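Local coordinates for protein CT021 (Chlamydia trachomatis serovar L2, PDB 6UXD) that is of unknown function but belongs to a family grouped with the LolA and LolB lipoprotein carriers, which may hint at binding of a lipid-like ligand, at residues Gln6-Ile9 with Gln10-Ile13; Gln37-Ser40 with Glu41-Trp44; Gln63-Trp66 with Lys67-Phe70. All blocks are in the same frame, centred on the assembly; numbering follows the deposited sequence.

Contact 1: Gln6-Ile9 with Gln10-Ile13; sequences QSSI and QEKI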
loop_
_atom_site.group_PDB
_atom_site.type_symbol
_atom_site.label_atom_id
_atom_site.label_comp_id
_atom_site.label_asym_id
_atom_site.label_seq_id
_atom_site.Cartn_x
_atom_site.Cartn_y
_atom_site.Cartn_z
ATOM N N GLN A 6 2.313 -9.145 -18.317
ATOM C CA GLN A 6 3.312 -9.110 -17.262
ATOM C C GLN A 6 3.591 -7.671 -16.857
ATOM O O GLN A 6 4.082 -6.872 -17.656
ATOM C CB GLN A 6 4.600 -9.793 -17.749
ATOM C CG GLN A 6 4.815 -11.163 -17.150
ATOM C CD GLN A 6 5.284 -11.076 -15.714
ATOM O OE1 GLN A 6 5.562 -9.983 -15.206
ATOM N NE2 GLN A 6 5.378 -12.227 -15.047
ATOM N N SER A 7 3.264 -7.331 -15.617
ATOM C CA SER A 7 3.548 -6.005 -15.086
ATOM C C SER A 7 4.267 -6.230 -13.758
ATOM O O SER A 7 4.804 -7.306 -13.486
ATOM C CB SER A 7 2.272 -5.170 -14.957
ATOM O OG SER A 7 2.596 -3.805 -14.742
ATOM N N SER A 8 4.298 -5.200 -12.918
ATOM C CA SER A 8 4.911 -5.284 -11.602
ATOM C C SER A 8 4.147 -4.343 -10.691
ATOM O O SER A 8 3.418 -3.461 -11.159
ATOM C CB SER A 8 6.404 -4.907 -11.629
ATOM O OG SER A 8 6.557 -3.541 -11.956
ATOM N N ILE A 9 4.316 -4.522 -9.382
ATOM C CA ILE A 9 3.652 -3.607 -8.447
ATOM C C ILE A 9 4.152 -2.172 -8.639
ATOM O O ILE A 9 3.380 -1.214 -8.562
ATOM C CB ILE A 9 3.867 -4.070 -7.000
ATOM C CG1 ILE A 9 3.116 -5.383 -6.730
ATOM C CG2 ILE A 9 3.427 -2.958 -6.060
ATOM C CD1 ILE A 9 1.617 -5.175 -6.498
ATOM N N GLN A 10 5.458 -1.989 -8.858
ATOM C CA GLN A 10 5.952 -0.626 -9.063
ATOM C C GLN A 10 5.239 0.039 -10.238
ATOM O O GLN A 10 4.690 1.140 -10.109
ATOM C CB GLN A 10 7.464 -0.622 -9.292
ATOM C CG GLN A 10 8.030 0.812 -9.293
ATOM C CD GLN A 10 9.546 0.860 -9.262
ATOM O OE1 GLN A 10 10.181 0.229 -8.418
ATOM N NE2 GLN A 10 10.129 1.617 -10.179
ATOM N N GLU A 11 5.228 -0.639 -11.392
ATOM C CA GLU A 11 4.573 -0.122 -12.592
ATOM C C GLU A 11 3.107 0.215 -12.330
ATOM O O GLU A 11 2.595 1.262 -12.756
ATOM C CB GLU A 11 4.715 -1.175 -13.696
ATOM C CG GLU A 11 4.116 -0.817 -15.035
ATOM C CD GLU A 11 4.316 -1.914 -16.076
ATOM O OE1 GLU A 11 3.542 -1.954 -17.057
ATOM O OE2 GLU A 11 5.249 -2.734 -15.914
ATOM N N LYS A 12 2.407 -0.667 -11.632
ATOM C CA LYS A 12 0.990 -0.438 -11.397
ATOM C C LYS A 12 0.773 0.779 -10.507
ATOM O O LYS A 12 -0.082 1.625 -10.791
ATOM C CB LYS A 12 0.388 -1.703 -10.778
ATOM C CG LYS A 12 -1.069 -1.602 -10.489
ATOM C CD LYS A 12 -1.898 -1.584 -11.750
ATOM C CE LYS A 12 -3.399 -1.618 -11.347
ATOM N NZ LYS A 12 -4.244 -1.025 -12.424
ATOM N N ILE A 13 1.552 0.897 -9.437
ATOM C CA ILE A 13 1.382 2.027 -8.530
ATOM C C ILE A 13 1.816 3.339 -9.165
ATOM O O ILE A 13 1.323 4.408 -8.777
ATOM C CB ILE A 13 2.154 1.780 -7.218
ATOM C CG1 ILE A 13 1.776 0.408 -6.621
ATOM C CG2 ILE A 13 1.917 2.922 -6.252
ATOM C CD1 ILE A 13 0.294 0.243 -6.239
#
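S8 OG accepts a hydrogen bond from E11 N at 3.2 Å, nearly straight at 168°, and so makes S8 the N-cap of the short helix 9-13. A chi1 of 66° swings the hydroxyl forward over the turn that follows. S8 OG also lies 3.5 Å from E11 CB. The backbone of the cap residue takes part as well: S8 O receives K12 N at 3.0 Å. One residue on, I13 N donates to I9 O at 2.9 Å, and the two isoleucine side chains lie side by side, I9 CG2 meeting I13 CG1 at 3.8 Å. The backbone of I9, like those of S7 and Q10, is hydrogen-bonded to the 115-119 region. K12 O in turn accepts from T15 OG1. The N-H groups of E11, K12 and I13 are thus all satisfied within a single turn, the first by a neutral serine hydroxyl and the other two by carbonyls, and the cap brings no charge of its own. These polar bonds close the turn, while I9, on the same turn, packs its apolar side chain on L119, I173 and F175.

Contact 2: Gln37-Ser40 with Glu41-Trp44; sequences QSSS and EATW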
loop_
_atom_site.group_PDB
_atom_site.type_symbol
_atom_site.label_atom_id
_atom_site.label_comp_id
_atom_site.label_asym_id
_atom_site.label_seq_id
_atom_site.Cartn_x
_atom_site.Cartn_y
_atom_site.Cartn_z
ATOM N N GLN A 37 3.412 13.187 -5.010
ATOM C CA GLN A 37 3.948 13.956 -6.114
ATOM C C GLN A 37 4.414 12.967 -7.154
ATOM O O GLN A 37 4.970 11.926 -6.804
ATOM C CB GLN A 37 5.095 14.840 -5.641
ATOM C CG GLN A 37 5.687 15.708 -6.699
ATOM C CD GLN A 37 6.627 16.720 -6.083
ATOM O OE1 GLN A 37 6.191 17.727 -5.510
ATOM N NE2 GLN A 37 7.920 16.434 -6.147
ATOM N N SER A 38 4.153 13.272 -8.419
ATOM C CA SER A 38 4.533 12.398 -9.518
ATOM C C SER A 38 5.104 13.242 -10.647
ATOM O O SER A 38 4.459 14.182 -11.116
ATOM C CB SER A 38 3.330 11.585 -10.022
ATOM O OG SER A 38 3.681 10.233 -10.221
ATOM N N SER A 39 6.310 12.907 -11.077
ATOM C CA SER A 39 6.914 13.517 -12.248
ATOM C C SER A 39 7.475 12.401 -13.112
ATOM O O SER A 39 7.561 11.242 -12.694
ATOM C CB SER A 39 8.020 14.509 -11.865
ATOM O OG SER A 39 9.184 13.823 -11.444
ATOM N N SER A 40 7.873 12.754 -14.331
ATOM C CA SER A 40 8.550 11.771 -15.166
ATOM C C SER A 40 9.764 11.182 -14.462
ATOM O O SER A 40 10.187 10.073 -14.794
ATOM C CB SER A 40 8.965 12.412 -16.489
ATOM O OG SER A 40 9.747 13.569 -16.255
ATOM N N GLU A 41 10.309 11.886 -13.474
ATOM C CA GLU A 41 11.554 11.496 -12.831
ATOM C C GLU A 41 11.361 10.800 -11.490
ATOM O O GLU A 41 12.183 9.951 -11.129
ATOM C CB GLU A 41 12.427 12.738 -12.648
ATOM C CG GLU A 41 13.805 12.495 -12.100
ATOM C CD GLU A 41 14.444 13.796 -11.664
ATOM O OE1 GLU A 41 14.672 14.659 -12.541
ATOM O OE2 GLU A 41 14.675 13.975 -10.446
ATOM N N ALA A 42 10.305 11.117 -10.742
ATOM C CA ALA A 42 10.131 10.493 -9.439
ATOM C C ALA A 42 8.670 10.518 -9.025
ATOM O O ALA A 42 7.933 11.446 -9.354
ATOM C CB ALA A 42 10.967 11.201 -8.370
ATOM N N THR A 43 8.270 9.495 -8.275
ATOM C CA THR A 43 6.987 9.483 -7.588
ATOM C C THR A 43 7.237 9.303 -6.101
ATOM O O THR A 43 7.937 8.367 -5.694
ATOM C CB THR A 43 6.081 8.374 -8.147
ATOM O OG1 THR A 43 5.859 8.615 -9.536
ATOM C CG2 THR A 43 4.733 8.347 -7.440
ATOM N N TRP A 44 6.663 10.192 -5.293
ATOM C CA TRP A 44 6.790 10.135 -3.845
ATOM C C TRP A 44 5.545 9.509 -3.228
ATOM O O TRP A 44 4.430 9.985 -3.461
ATOM C CB TRP A 44 6.986 11.527 -3.258
ATOM C CG TRP A 44 8.270 12.179 -3.676
ATOM C CD1 TRP A 44 8.517 12.822 -4.848
ATOM C CD2 TRP A 44 9.477 12.248 -2.915
ATOM N NE1 TRP A 44 9.807 13.290 -4.865
ATOM C CE2 TRP A 44 10.414 12.960 -3.684
ATOM C CE3 TRP A 44 9.847 11.797 -1.646
ATOM C CZ2 TRP A 44 11.705 13.219 -3.229
ATOM C CZ3 TRP A 44 11.128 12.052 -1.197
ATOM C CH2 TRP A 44 12.039 12.756 -1.981
HETATM O O HOH W 1 7.685 8.609 -11.569
#
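S39 OG is gripped by two backbone N-H groups, with E41 N and A42 N each 3.0 Å from S39 OG and both bonds bent. A chi1 of 74° folds the hydroxyl in over the turn, where it holds these two donors, on the exit side of the bend, to S39. The bond from E41 N, two residues on, makes an ST turn. It lies within a type I beta turn, S39-A42, that has S40 and E41 at its corners and closes the hairpin. S39 N donates to A42 O at 2.8 Å, and a weak return bond runs from A42 N to S39 O. A water finishes the polar network: it donates to S39 O and is hydrogen-bonded to T43 OG1. T43 OG1 also pairs with S38 OG at 2.8 Å, across the antiparallel non-hydrogen-bonded pair S38-T43, and either hydroxyl could be the donor. Further from the bend, W44 N donates to Q37 O at 2.9 Å, with the donor in the carbonyl plane. On the other face of the hairpin, Q37 and W44 run side by side, their amide and indole planes 87° apart; Q37 NE2 comes within 3.9 Å of W44 NE1. E41 carries its carboxylate away from the turn to a salt bridge with R83. The turn joins strand 29-38 to strand 43-50, which pairs next with strand 79-84; W44 packs on L81 and R83 there, and on L214 and P215 of the C-terminal tail.

Contact 3: Gln63-Trp66 with Lys67-Phe70; sequences QSSW and KNAF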
loop_
_atom_site.group_PDB
_atom_site.type_symbol
_atom_site.label_atom_id
_atom_site.label_comp_id
_atom_site.label_asym_id
_atom_site.label_seq_id
_atom_site.Cartn_x
_atom_site.Cartn_y
_atom_site.Cartn_z
ATOM N N GLN A 63 -17.790 8.194 11.451
ATOM C CA GLN A 63 -18.560 9.405 11.203
ATOM C C GLN A 63 -18.128 10.135 9.936
ATOM O O GLN A 63 -18.898 10.960 9.432
ATOM C CB GLN A 63 -18.457 10.351 12.409
ATOM N N SER A 64 -16.920 9.880 9.415
ATOM C CA SER A 64 -16.550 10.451 8.123
ATOM C C SER A 64 -15.776 9.440 7.279
ATOM O O SER A 64 -16.375 8.680 6.518
ATOM C CB SER A 64 -15.747 11.750 8.296
ATOM O OG SER A 64 -14.534 11.560 9.004
ATOM N N SER A 65 -14.454 9.422 7.394
ATOM C CA SER A 65 -13.631 8.497 6.623
ATOM C C SER A 65 -12.224 8.549 7.183
ATOM O O SER A 65 -11.885 9.451 7.953
ATOM C CB SER A 65 -13.636 8.835 5.127
ATOM O OG SER A 65 -13.083 10.121 4.854
ATOM N N TRP A 66 -11.428 7.536 6.827
ATOM C CA TRP A 66 -10.001 7.567 7.121
ATOM C C TRP A 66 -9.367 8.844 6.598
ATOM O O TRP A 66 -8.640 9.528 7.323
ATOM C CB TRP A 66 -9.292 6.357 6.508
ATOM C CG TRP A 66 -9.357 5.159 7.395
ATOM C CD1 TRP A 66 -10.347 4.217 7.438
ATOM C CD2 TRP A 66 -8.394 4.778 8.375
ATOM N NE1 TRP A 66 -10.054 3.270 8.386
ATOM C CE2 TRP A 66 -8.856 3.590 8.974
ATOM C CE3 TRP A 66 -7.173 5.320 8.795
ATOM C CZ2 TRP A 66 -8.143 2.937 9.981
ATOM C CZ3 TRP A 66 -6.466 4.671 9.792
ATOM C CH2 TRP A 66 -6.953 3.492 10.375
ATOM N N LYS A 67 -9.616 9.168 5.331
ATOM C CA LYS A 67 -9.023 10.367 4.758
ATOM C C LYS A 67 -9.348 11.593 5.601
ATOM O O LYS A 67 -8.449 12.343 5.993
ATOM C CB LYS A 67 -9.500 10.584 3.320
ATOM C CG LYS A 67 -9.193 11.988 2.800
ATOM C CD LYS A 67 -9.261 12.079 1.296
ATOM C CE LYS A 67 -10.648 11.809 0.766
ATOM N NZ LYS A 67 -11.617 12.816 1.241
ATOM N N ASN A 68 -10.634 11.796 5.910
ATOM C CA ASN A 68 -11.059 13.031 6.564
ATOM C C ASN A 68 -10.798 13.043 8.068
ATOM O O ASN A 68 -10.654 14.122 8.656
ATOM C CB ASN A 68 -12.544 13.288 6.301
ATOM C CG ASN A 68 -12.845 13.524 4.836
ATOM O OD1 ASN A 68 -11.942 13.674 4.016
ATOM N ND2 ASN A 68 -14.124 13.557 4.498
ATOM N N ALA A 69 -10.739 11.892 8.718
ATOM C CA ALA A 69 -10.399 11.875 10.133
ATOM C C ALA A 69 -8.899 11.768 10.396
ATOM O O ALA A 69 -8.490 11.832 11.559
ATOM C CB ALA A 69 -11.111 10.720 10.833
ATOM N N PHE A 70 -8.076 11.630 9.353
ATOM C CA PHE A 70 -6.676 11.267 9.556
ATOM C C PHE A 70 -5.947 12.283 10.426
ATOM O O PHE A 70 -5.174 11.910 11.316
ATOM C CB PHE A 70 -5.969 11.139 8.213
ATOM C CG PHE A 70 -4.587 10.579 8.316
ATOM C CD1 PHE A 70 -4.380 9.218 8.266
ATOM C CD2 PHE A 70 -3.495 11.413 8.477
ATOM C CE1 PHE A 70 -3.108 8.691 8.359
ATOM C CE2 PHE A 70 -2.227 10.895 8.574
ATOM C CZ PHE A 70 -2.032 9.529 8.510
HETATM O O HOH W 2 -13.960 11.013 2.581
#
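S65 caps helix 66-69 with its hydroxyl; S65 CB lies 4.0 Å from K67 N, and a chi1 of 62° directs the hydroxyl at the first turn. There S65 OG accepts from N68 N at 3.1 Å and 161°. S65 OG also lies 3.4 Å from N68 CG, beside the asparagine side chain. A water, 2.6 Å from S65 OG, is hydrogen-bonded to it as well, and that water accepts from K67 NZ. K67 folds back near its end (chi3 64°), which lets K67 NZ donate to N68 OD1 at 2.9 Å, and this bond helps to fix the rotation of the amide. The backbone carbonyl of S65 is used too, S65 O receiving A69 N at 2.8 Å. The N-H groups of W66 and K67, which precede those reached by the cap, donate to the carboxylate of E202, whose negative charge should suit the positive end of the helix dipole. W66 and A69 pack against helix 58-63, and W66 also on V23 and I201. A serine N-cap begins this helix, with E202 of strand 196-204 taking the two preceding N-H groups.

Contacts 1 and 3 both start a short helix with a serine N-cap, whereas contact 2 closes a beta hairpin. Contact 1 lies at the surface, while contacts 2 and 3 are each partly sunk into the fold. Contacts 1 and 2 reach the same sheet and are neighbours, their nearest atoms about 5 Å apart. Contact 3 is tied to contact 2 through one strand: the ring of F70 meets F32 on strand 29-38, whose end forms the hairpin. Charge enters with place, since contacts 2 and 3 use carboxylates, E41 and E202, where the cap of contact 1 is neutral. Contacts 1 and 3, with centres about 28 Å apart, lie on opposite sides of the chain's centre.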